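Local coordinates for flagellar biosynthesis protein FlhA (Bacillus subtilis, PDB 3MIX), which takes part in flagellar protein export, its cytosolic domain, described here, providing the adaptor for coordinated delivery of late flagellar building blocks to the type III secretion system, at residues L227-K232 against L259-T264; A274-E279 against P361-N366. One frame throughout, in Å; residues are numbered along the deposited sequence.

Interaction 1 (L227-K232 against L259-T264)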
loop_
_atom_site.group_PDB
_atom_site.type_symbol
_atom_site.label_atom_id
_atom_site.label_comp_id
_atom_site.label_asym_id
_atom_site.label_seq_id
_atom_site.Cartn_x
_atom_site.Cartn_y
_atom_site.Cartn_z
ATOM N N LEU A 227 -9.058 6.696 0.143
ATOM C CA LEU A 227 -8.380 5.846 -0.824
ATOM C C LEU A 227 -6.986 5.401 -0.353
ATOM O O LEU A 227 -6.628 4.232 -0.541
ATOM C CB LEU A 227 -8.290 6.509 -2.198
ATOM C CG LEU A 227 -9.614 6.952 -2.847
ATOM C CD1 LEU A 227 -9.318 7.523 -4.232
ATOM C CD2 LEU A 227 -10.577 5.760 -2.963
ATOM N N ALA A 228 -6.243 6.310 0.273
ATOM C CA ALA A 228 -4.926 5.969 0.782
ATOM C C ALA A 228 -5.026 4.965 1.922
ATOM O O ALA A 228 -4.213 4.082 2.025
ATOM C CB ALA A 228 -4.065 7.284 1.241
ATOM N N LYS A 229 -6.014 5.131 2.781
ATOM C CA LYS A 229 -6.215 4.212 3.886
ATOM C C LYS A 229 -6.637 2.798 3.402
ATOM O O LYS A 229 -6.199 1.796 3.959
ATOM C CB LYS A 229 -7.216 4.810 4.879
ATOM C CG LYS A 229 -7.182 4.059 6.190
ATOM C CD LYS A 229 -7.370 4.938 7.408
ATOM C CE LYS A 229 -7.018 4.123 8.650
ATOM N NZ LYS A 229 -7.652 4.689 9.866
ATOM N N LEU A 230 -7.461 2.731 2.353
ATOM C CA LEU A 230 -7.740 1.465 1.695
ATOM C C LEU A 230 -6.459 0.817 1.134
ATOM O O LEU A 230 -6.164 -0.352 1.455
ATOM C CB LEU A 230 -8.832 1.617 0.614
ATOM C CG LEU A 230 -10.226 2.001 1.186
ATOM C CD1 LEU A 230 -11.195 2.429 0.078
ATOM C CD2 LEU A 230 -10.863 0.854 2.050
ATOM N N LEU A 231 -5.700 1.565 0.323
ATOM C CA LEU A 231 -4.469 1.025 -0.285
ATOM C C LEU A 231 -3.472 0.579 0.754
ATOM O O LEU A 231 -2.820 -0.428 0.576
ATOM C CB LEU A 231 -3.803 2.013 -1.250
ATOM C CG LEU A 231 -4.715 2.252 -2.461
ATOM C CD1 LEU A 231 -4.171 3.342 -3.355
ATOM C CD2 LEU A 231 -4.988 0.930 -3.272
ATOM N N LYS A 232 -3.384 1.341 1.838
ATOM C CA LYS A 232 -2.480 1.038 2.925
ATOM C C LYS A 232 -2.663 -0.391 3.430
ATOM O O LYS A 232 -1.686 -1.086 3.682
ATOM C CB LYS A 232 -2.724 2.008 4.073
ATOM C CG LYS A 232 -1.659 1.991 5.150
ATOM C CD LYS A 232 -1.631 3.341 5.913
ATOM C CE LYS A 232 -2.831 3.495 6.913
ATOM N NZ LYS A 232 -3.151 4.934 7.377
ATOM N N LEU A 259 -13.333 6.989 9.983
ATOM C CA LEU A 259 -14.662 6.360 10.035
ATOM C C LEU A 259 -15.224 6.041 8.641
ATOM O O LEU A 259 -15.812 4.967 8.430
ATOM C CB LEU A 259 -15.654 7.212 10.838
ATOM C CG LEU A 259 -15.431 7.217 12.362
ATOM C CD1 LEU A 259 -16.295 8.267 13.020
ATOM C CD2 LEU A 259 -15.683 5.828 13.003
ATOM N N LEU A 260 -15.027 6.960 7.693
ATOM C CA LEU A 260 -15.480 6.721 6.338
ATOM C C LEU A 260 -14.844 5.468 5.767
ATOM O O LEU A 260 -15.501 4.742 5.000
ATOM C CB LEU A 260 -15.260 7.935 5.418
ATOM C CG LEU A 260 -16.196 9.135 5.729
ATOM C CD1 LEU A 260 -15.769 10.372 4.929
ATOM C CD2 LEU A 260 -17.677 8.831 5.496
ATOM N N THR A 261 -13.591 5.188 6.156
ATOM C CA THR A 261 -12.955 4.006 5.640
ATOM C C THR A 261 -13.420 2.700 6.278
ATOM O O THR A 261 -13.527 1.694 5.567
ATOM C CB THR A 261 -11.398 4.119 5.270
ATOM O OG1 THR A 261 -10.605 3.123 5.936
ATOM C CG2 THR A 261 -10.841 5.493 5.328
ATOM N N GLU A 262 -13.798 2.729 7.563
ATOM C CA GLU A 262 -14.431 1.556 8.189
ATOM C C GLU A 262 -15.739 1.180 7.459
ATOM O O GLU A 262 -15.954 0.030 7.121
ATOM C CB GLU A 262 -14.643 1.734 9.714
ATOM C CG GLU A 262 -13.341 1.778 10.560
ATOM C CD GLU A 262 -12.288 0.711 10.154
ATOM O OE1 GLU A 262 -12.478 -0.490 10.463
ATOM O OE2 GLU A 262 -11.242 1.080 9.559
ATOM N N TYR A 263 -16.583 2.162 7.170
ATOM C CA TYR A 263 -17.826 1.917 6.424
ATOM C C TYR A 263 -17.564 1.427 5.022
ATOM O O TYR A 263 -18.292 0.581 4.512
ATOM C CB TYR A 263 -18.697 3.174 6.349
ATOM C CG TYR A 263 -19.004 3.783 7.674
ATOM C CD1 TYR A 263 -19.431 3.002 8.738
ATOM C CD2 TYR A 263 -18.908 5.159 7.858
ATOM C CE1 TYR A 263 -19.723 3.578 9.983
ATOM C CE2 TYR A 263 -19.175 5.747 9.092
ATOM C CZ TYR A 263 -19.590 4.953 10.140
ATOM O OH TYR A 263 -19.874 5.547 11.357
ATOM N N THR A 264 -16.533 1.978 4.388
ATOM C CA THR A 264 -16.188 1.568 3.024
ATOM C C THR A 264 -15.667 0.127 3.007
ATOM O O THR A 264 -16.107 -0.677 2.184
ATOM C CB THR A 264 -15.196 2.559 2.376
ATOM O OG1 THR A 264 -15.778 3.880 2.364
ATOM C CG2 THR A 264 -14.878 2.156 0.965
#

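Interaction 2 (A274-E279 against P361-N366)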
loop_
_atom_site.group_PDB
_atom_site.type_symbol
_atom_site.label_atom_id
_atom_site.label_comp_id
_atom_site.label_asym_id
_atom_site.label_seq_id
_atom_site.Cartn_x
_atom_site.Cartn_y
_atom_site.Cartn_z
ATOM N N ALA A 274 -13.115 -12.329 -0.990
ATOM C CA ALA A 274 -12.428 -12.944 -2.142
ATOM C C ALA A 274 -10.910 -12.822 -2.037
ATOM O O ALA A 274 -10.179 -13.690 -2.504
ATOM C CB ALA A 274 -12.917 -12.356 -3.469
ATOM N N GLN A 275 -10.432 -11.737 -1.428
ATOM C CA GLN A 275 -8.993 -11.506 -1.334
ATOM C C GLN A 275 -8.292 -12.496 -0.387
ATOM O O GLN A 275 -7.121 -12.834 -0.579
ATOM C CB GLN A 275 -8.730 -10.055 -0.927
ATOM C CG GLN A 275 -7.308 -9.725 -0.600
ATOM C CD GLN A 275 -7.095 -8.244 -0.268
ATOM O OE1 GLN A 275 -8.029 -7.517 0.130
ATOM N NE2 GLN A 275 -5.853 -7.792 -0.427
ATOM N N PHE A 276 -9.019 -12.958 0.624
ATOM C CA PHE A 276 -8.429 -13.773 1.669
ATOM C C PHE A 276 -8.948 -15.216 1.746
ATOM O O PHE A 276 -8.206 -16.114 2.111
ATOM C CB PHE A 276 -8.603 -13.085 3.019
ATOM C CG PHE A 276 -7.787 -11.841 3.168
ATOM C CD1 PHE A 276 -6.402 -11.911 3.308
ATOM C CD2 PHE A 276 -8.401 -10.587 3.158
ATOM C CE1 PHE A 276 -5.637 -10.744 3.439
ATOM C CE2 PHE A 276 -7.645 -9.418 3.299
ATOM C CZ PHE A 276 -6.266 -9.502 3.443
ATOM N N ALA A 277 -10.216 -15.422 1.413
ATOM C CA ALA A 277 -10.868 -16.715 1.550
ATOM C C ALA A 277 -10.843 -17.494 0.240
ATOM O O ALA A 277 -10.931 -16.905 -0.843
ATOM C CB ALA A 277 -12.303 -16.537 2.027
ATOM N N LYS A 278 -10.715 -18.816 0.356
ATOM C CA LYS A 278 -10.760 -19.719 -0.791
ATOM C C LYS A 278 -12.155 -20.311 -0.908
ATOM O O LYS A 278 -12.882 -20.417 0.087
ATOM C CB LYS A 278 -9.736 -20.846 -0.634
ATOM C CG LYS A 278 -8.289 -20.436 -0.839
ATOM C CD LYS A 278 -7.866 -20.565 -2.297
ATOM C CE LYS A 278 -6.349 -20.628 -2.428
ATOM N NZ LYS A 278 -5.804 -21.925 -1.926
ATOM N N GLU A 279 -12.523 -20.706 -2.123
ATOM C CA GLU A 279 -13.859 -21.241 -2.387
ATOM C C GLU A 279 -14.146 -22.533 -1.610
ATOM O O GLU A 279 -13.356 -23.479 -1.651
ATOM C CB GLU A 279 -14.063 -21.450 -3.894
ATOM C CG GLU A 279 -15.524 -21.656 -4.322
ATOM C CD GLU A 279 -16.412 -20.440 -4.072
ATOM O OE1 GLU A 279 -15.877 -19.345 -3.792
ATOM O OE2 GLU A 279 -17.650 -20.580 -4.156
ATOM N N PRO A 361 -2.991 -8.802 8.069
ATOM C CA PRO A 361 -4.345 -8.333 7.792
ATOM C C PRO A 361 -5.221 -8.440 9.032
ATOM O O PRO A 361 -5.330 -9.517 9.642
ATOM C CB PRO A 361 -4.836 -9.278 6.692
ATOM C CG PRO A 361 -3.597 -9.888 6.122
ATOM C CD PRO A 361 -2.654 -9.990 7.269
ATOM N N VAL A 362 -5.799 -7.307 9.417
ATOM C CA VAL A 362 -6.717 -7.243 10.538
ATOM C C VAL A 362 -8.106 -6.992 9.980
ATOM O O VAL A 362 -8.396 -5.920 9.445
ATOM C CB VAL A 362 -6.303 -6.153 11.550
ATOM C CG1 VAL A 362 -7.256 -6.112 12.740
ATOM C CG2 VAL A 362 -4.892 -6.404 12.016
ATOM N N LEU A 363 -8.957 -8.003 10.082
ATOM C CA LEU A 363 -10.297 -7.925 9.517
ATOM C C LEU A 363 -11.342 -7.785 10.602
ATOM O O LEU A 363 -11.085 -8.114 11.753
ATOM C CB LEU A 363 -10.593 -9.157 8.659
ATOM C CG LEU A 363 -9.667 -9.447 7.476
ATOM C CD1 LEU A 363 -10.220 -10.634 6.688
ATOM C CD2 LEU A 363 -9.456 -8.203 6.568
ATOM N N SER A 364 -12.510 -7.277 10.237
ATOM C CA SER A 364 -13.665 -7.349 11.112
ATOM C C SER A 364 -14.675 -8.393 10.581
ATOM O O SER A 364 -14.684 -8.708 9.386
ATOM C CB SER A 364 -14.295 -5.971 11.313
ATOM O OG SER A 364 -15.324 -5.719 10.384
ATOM N N TYR A 365 -15.509 -8.924 11.476
ATOM C CA TYR A 365 -16.475 -9.971 11.120
ATOM C C TYR A 365 -17.395 -9.530 9.999
ATOM O O TYR A 365 -17.786 -10.337 9.163
ATOM C CB TYR A 365 -17.320 -10.385 12.336
ATOM C CG TYR A 365 -16.518 -10.713 13.574
ATOM C CD1 TYR A 365 -15.592 -11.756 13.574
ATOM C CD2 TYR A 365 -16.689 -9.986 14.746
ATOM C CE1 TYR A 365 -14.844 -12.066 14.715
ATOM C CE2 TYR A 365 -15.951 -10.289 15.894
ATOM C CZ TYR A 365 -15.026 -11.327 15.869
ATOM O OH TYR A 365 -14.291 -11.624 17.001
ATOM N N ASN A 366 -17.725 -8.240 9.983
ATOM C CA ASN A 366 -18.617 -7.660 8.979
ATOM C C ASN A 366 -17.967 -7.393 7.613
ATOM O O ASN A 366 -18.598 -6.803 6.719
ATOM C CB ASN A 366 -19.238 -6.369 9.521
ATOM C CG ASN A 366 -20.319 -6.619 10.565
ATOM O OD1 ASN A 366 -20.938 -5.671 11.052
ATOM N ND2 ASN A 366 -20.554 -7.891 10.918
#

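Interaction 1 (L227-K232 against L259-T264)
Lys-229 lays the aliphatic part of its chain across Thr-261, the two side chains crossing at about a right angle. Its CG lies 3.6 Å from Thr-261 OG1, while its CB sits 3.7 Å from the CG2 methyl, so both branches of the threonine are touched by methylene groups. With CG anti to the backbone N (chi1 -166°), the lysine chain runs out from its helix toward the neighbouring one. Leu-230 meets Thr-264, about one turn beyond Thr-261 on the second helix, its CD1 standing 3.8 Å from Thr-264 CG2. Short, beta-branched threonines suit this face because each offers a methyl group to a longer side chain opposite. The two helices, 220-232 and 257-267, belong to the helical part of the FlhA cytosolic domain; their segment axes cross at -57° and approach to 9.7 Å, with Lys-229 and Thr-261 nearest by CA. The contact is buried and rests on van der Waals packing. Thr-264 settles its polar branch within its own helix: OG1 donates to Leu-260 O at 2.8 Å, tilted out of the carbonyl plane, while Thr-264 N reaches the same oxygen from the opposite face. The hydroxyl bond fixes the rotation of the side chain and holds CG2 toward Leu-230. At the far end of the lysine, NZ forms a salt bridge with Asp-258, just before the second segment. Glu-262 OE2 is 5.1 Å from Lys-229 NZ, too far for direct contact but near enough that the two probably attract weakly; that carboxylate has its own salt bridge to Arg-346 on helix 343-353.

Interaction 2 (A274-E279 against P361-N366)
Phe-276 and Leu-363 meet with CG placed anti to the carbonyl carbon in each, at chi1 -69° for the phenylalanine and -59° for the leucine, which sends the ring and the two methyl groups toward one another. Strand 362-364 is the second strand of a beta-alpha-beta crossover: it lies parallel to strand 339-341, with helix 343-353 between them in the chain, and Phe-276 is the last residue of helix 269-276. Pro-361, just before the strand, and Leu-363 within it both point toward the phenylalanine, whereas Val-362 points away and packs on helix 343-353. Different ring atoms meet the two residues. CE1 approaches Pro-361 CG at 3.5 Å and CZ approaches Pro-361 CB at 3.6 Å, while on the Leu-363 side CE2 reaches CD2 at 3.9 Å. Both neighbours come at the ring obliquely. A flat, wide aromatic group suits the place because it can touch Pro-361 and Leu-363 at once, and the stiff proline ring gives it a fixed apolar surface. With an alanine in place of Phe-276, a gap would probably open beside Pro-361 and Leu-363, and the helix end would lose its apolar hold there. Ile-338, just before the first strand, also packs on both Phe-276 and Leu-363. Within the helix, Gln-275 CG lies 3.9 Å above the plane of the Phe-276 ring, offset toward its rim.

In the fold
Following the chain from the N terminus, helix 220-232 opens interaction 1, which closes at helix 257-267; between segments 227-232 and 259-264 lie 26 residues, including helix 240-250. Helix 269-276 follows directly and opens interaction 2, closed by 361-366 after 81 intervening residues that include strands 283-288 and 339-341 and several helices. The contacts are thus in series, neither nested nor crossed, with centres 16 Å apart and nearest atoms about 6 Å apart. The first joins helices close in sequence; the second ties the end of that helical run to the crossover beyond. Arg-346 bridges them, pairing with Glu-262 and bonding to Val-362 O, and Gln-275 bonds to Lys-234 O.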